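Local coordinates for protein tryptophanyl-tRNA synthetase (Mycoplasma pneumoniae, PDB 2YY5) that probably attaches tryptophan to its cognate tRNA in an ATP-dependent reaction, working as a homodimeric class I aminoacyl-tRNA synthetase, at residues G10-S14 / F41-S47. The protein carries 1 engineered substitution. Residues are numbered along the deposited sequence; the frame is centred on the assembly and turned at random.
With WSA (5'-O-[(L-tryptophylamino)sulfonyl]adenosine), chain J.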
loop_
_atom_site.group_PDB
_atom_site.type_symbol
_atom_site.label_atom_id
_atom_site.label_comp_id
_atom_site.label_asym_id
_atom_site.label_seq_id
_atom_site.Cartn_x
_atom_site.Cartn_y
_atom_site.Cartn_z
ATOM N N GLY B 10 7.268 -16.568 -2.174
ATOM C CA GLY B 10 5.981 -16.317 -2.784
ATOM C C GLY B 10 6.016 -16.578 -4.274
ATOM O O GLY B 10 7.026 -16.332 -4.937
ATOM N N ILE B 11 4.910 -17.089 -4.802
ATOM C CA ILE B 11 4.809 -17.372 -6.226
ATOM C C ILE B 11 3.558 -16.718 -6.783
ATOM O O ILE B 11 2.467 -16.859 -6.226
ATOM C CB ILE B 11 4.732 -18.889 -6.506
ATOM C CG1 ILE B 11 5.983 -19.591 -5.959
ATOM C CG2 ILE B 11 4.614 -19.132 -8.007
ATOM C CD1 ILE B 11 5.859 -21.103 -5.892
ATOM N N GLN B 12 3.726 -15.988 -7.880
ATOM C CA GLN B 12 2.608 -15.325 -8.538
ATOM C C GLN B 12 1.892 -16.374 -9.386
ATOM O O GLN B 12 2.536 -17.211 -10.027
ATOM C CB GLN B 12 3.118 -14.190 -9.431
ATOM C CG GLN B 12 2.834 -12.791 -8.911
ATOM C CD GLN B 12 3.418 -11.699 -9.804
ATOM O OE1 GLN B 12 4.638 -11.513 -9.867
ATOM N NE2 GLN B 12 2.545 -10.979 -10.506
ATOM N N ALA B 13 0.562 -16.347 -9.382
ATOM C CA ALA B 13 -0.202 -17.306 -10.171
ATOM C C ALA B 13 -0.313 -16.794 -11.604
ATOM O O ALA B 13 -0.287 -15.585 -11.844
ATOM C CB ALA B 13 -1.593 -17.514 -9.566
ATOM N N SER B 14 -0.442 -17.725 -12.546
ATOM C CA SER B 14 -0.540 -17.388 -13.954
ATOM C C SER B 14 -0.644 -18.643 -14.812
ATOM O O SER B 14 0.064 -19.630 -14.582
ATOM C CB SER B 14 0.695 -16.590 -14.384
ATOM O OG SER B 14 0.768 -16.488 -15.792
ATOM N N PHE B 41 3.326 -18.807 -0.326
ATOM C CA PHE B 41 2.055 -18.166 -0.619
ATOM C C PHE B 41 1.870 -17.787 -2.087
ATOM O O PHE B 41 2.837 -17.624 -2.843
ATOM C CB PHE B 41 1.859 -16.914 0.258
ATOM C CG PHE B 41 2.858 -15.817 -0.007
ATOM C CD1 PHE B 41 4.108 -15.822 0.613
ATOM C CD2 PHE B 41 2.555 -14.785 -0.894
ATOM C CE1 PHE B 41 5.046 -14.816 0.353
ATOM C CE2 PHE B 41 3.484 -13.772 -1.162
ATOM C CZ PHE B 41 4.730 -13.788 -0.537
ATOM N N VAL B 42 0.606 -17.668 -2.471
ATOM C CA VAL B 42 0.225 -17.281 -3.815
ATOM C C VAL B 42 0.196 -15.761 -3.737
ATOM O O VAL B 42 -0.680 -15.183 -3.106
ATOM C CB VAL B 42 -1.178 -17.824 -4.149
ATOM C CG1 VAL B 42 -1.640 -17.316 -5.519
ATOM C CG2 VAL B 42 -1.152 -19.342 -4.109
ATOM N N ALA B 43 1.167 -15.118 -4.370
ATOM C CA ALA B 43 1.273 -13.668 -4.326
ATOM C C ALA B 43 0.305 -12.902 -5.255
ATOM O O ALA B 43 0.731 -12.195 -6.171
ATOM C CB ALA B 43 2.718 -13.273 -4.611
ATOM N N ASP B 44 -0.993 -13.023 -4.989
ATOM C CA ASP B 44 -2.013 -12.367 -5.806
ATOM C C ASP B 44 -2.086 -10.845 -5.667
ATOM O O ASP B 44 -2.810 -10.190 -6.412
ATOM C CB ASP B 44 -3.390 -12.971 -5.525
ATOM C CG ASP B 44 -3.784 -12.888 -4.057
ATOM O OD1 ASP B 44 -4.998 -12.974 -3.781
ATOM O OD2 ASP B 44 -2.894 -12.753 -3.183
ATOM N N LEU B 45 -1.351 -10.283 -4.713
ATOM C CA LEU B 45 -1.329 -8.833 -4.534
ATOM C C LEU B 45 -0.300 -8.256 -5.507
ATOM O O LEU B 45 -0.321 -7.068 -5.820
ATOM C CB LEU B 45 -0.976 -8.470 -3.085
ATOM C CG LEU B 45 -2.031 -8.878 -2.045
ATOM C CD1 LEU B 45 -1.557 -8.496 -0.665
ATOM C CD2 LEU B 45 -3.366 -8.206 -2.345
ATOM N N HIS B 46 0.591 -9.121 -5.989
ATOM C CA HIS B 46 1.626 -8.743 -6.946
ATOM C C HIS B 46 1.079 -8.877 -8.357
ATOM O O HIS B 46 1.518 -8.189 -9.274
ATOM C CB HIS B 46 2.859 -9.635 -6.772
ATOM C CG HIS B 46 3.681 -9.282 -5.572
ATOM N ND1 HIS B 46 4.591 -8.247 -5.576
ATOM C CD2 HIS B 46 3.674 -9.771 -4.311
ATOM C CE1 HIS B 46 5.106 -8.114 -4.368
ATOM N NE2 HIS B 46 4.568 -9.024 -3.580
ATOM N N SER B 47 0.100 -9.760 -8.517
ATOM C CA SER B 47 -0.515 -10.001 -9.817
ATOM C C SER B 47 -1.383 -8.836 -10.282
ATOM O O SER B 47 -1.385 -8.490 -11.466
ATOM C CB SER B 47 -1.354 -11.277 -9.765
ATOM O OG SER B 47 -0.533 -12.382 -9.474
HETATM C CD2 WSA J . 8.007 -13.251 -3.651
HETATM C CE3 WSA J . 8.936 -14.283 -3.713
HETATM C CZ3 WSA J . 9.696 -14.590 -2.591
HETATM C CH2 WSA J . 9.526 -13.865 -1.414
HETATM C CZ2 WSA J . 8.597 -12.833 -1.356
HETATM C CE2 WSA J . 7.837 -12.527 -2.478
HETATM N N11 WSA J . 6.881 -11.628 -2.700
HETATM C CD1 WSA J . 6.439 -11.750 -3.948
HETATM C CG WSA J . 7.098 -12.730 -4.564
HETATM C CB WSA J . 6.876 -13.198 -6.001
HETATM C CA WSA J . 8.130 -13.000 -6.857
HETATM N NH3 WSA J . 8.535 -11.589 -6.858
HETATM C C WSA J . 7.824 -13.448 -8.289
HETATM O O WSA J . 7.174 -12.726 -9.037
HETATM N NS WSA J . 8.288 -14.636 -8.664
HETATM S S WSA J . 7.453 -15.186 -9.953
HETATM O O1S WSA J . 6.000 -15.324 -9.604
HETATM O O2S WSA J . 7.578 -14.225 -11.098
HETATM O "O5'" WSA J . 8.020 -16.459 -10.280
HETATM C "C5'" WSA J . 8.121 -17.445 -9.246
HETATM C "C4'" WSA J . 9.545 -17.948 -8.988
HETATM O "O4'" WSA J . 10.104 -18.473 -10.205
HETATM C "C3'" WSA J . 10.508 -16.865 -8.496
HETATM O "O3'" WSA J . 11.386 -17.413 -7.508
HETATM C "C2'" WSA J . 11.295 -16.546 -9.766
HETATM O "O2'" WSA J . 12.586 -16.038 -9.417
HETATM C "C1'" WSA J . 11.443 -17.965 -10.309
HETATM N N9 WSA J . 11.851 -17.925 -11.734
HETATM C C8 WSA J . 11.227 -17.235 -12.686
HETATM N N7 WSA J . 11.810 -17.461 -13.860
HETATM C C5 WSA J . 12.818 -18.307 -13.653
HETATM C C4 WSA J . 12.848 -18.593 -12.295
HETATM N N3 WSA J . 13.788 -19.432 -11.826
HETATM C C2 WSA J . 14.671 -19.980 -12.643
HETATM N N1 WSA J . 14.666 -19.729 -13.940
HETATM C C6 WSA J . 13.757 -18.902 -14.478
HETATM N N6 WSA J . 13.745 -18.663 -15.789
HETATM O O HOH W 1 -1.178 -14.841 -7.930
#
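Two neighbouring parallel strands of the Rossmann-type catalytic fold of class I aminoacyl-tRNA synthetases, 6-11 and 37-42, meet here at their C-terminal ends, where the tryptophanyl-adenylate analogue WSA is bound. Glycine suits position 10: G10 CA lies over the face of the F41 ring, 3.7 Å from the centroid, in a CH-pi contact, where a CB would collide with that ring. The G10 backbone also borders the indole, CE3 of WSA lying 3.1 Å from G10 O; F41 turns its ring edge to the indole nitrogen. I11 makes both backbone hydrogen bonds between the two segments. Its N donates to F41 O (2.9 Å) and its O accepts from A43 N (2.9 Å), while its branched side chain, well suited to a strand, lies on the same sheet face as V42. Just past the strand the backbone is still extended, and Q12 N donates to the sulfamoyl oxygen O1S of WSA (2.9 Å). The long, flexible side chain of Q12 extends over the A43-S47 backbone, beside a short, weakly bonded helix: its CG lies 3.5 Å from A43 O, and its CD packs 3.7 Å from H46 CB. The H46 imidazole presents a face to CD1 of the indole, while its NE2 is hydrogen-bonded to D142, predicted to bind tryptophan. A13, the first residue of the predicted HIGH-region motif, is small enough to rest its CB 4.1 Å from V42 CG1, against helix 54-71. Beside it, one water joins the segments, accepting from A13 N at 2.7 Å and hydrogen-bonded to S47 OG at 3.0 Å.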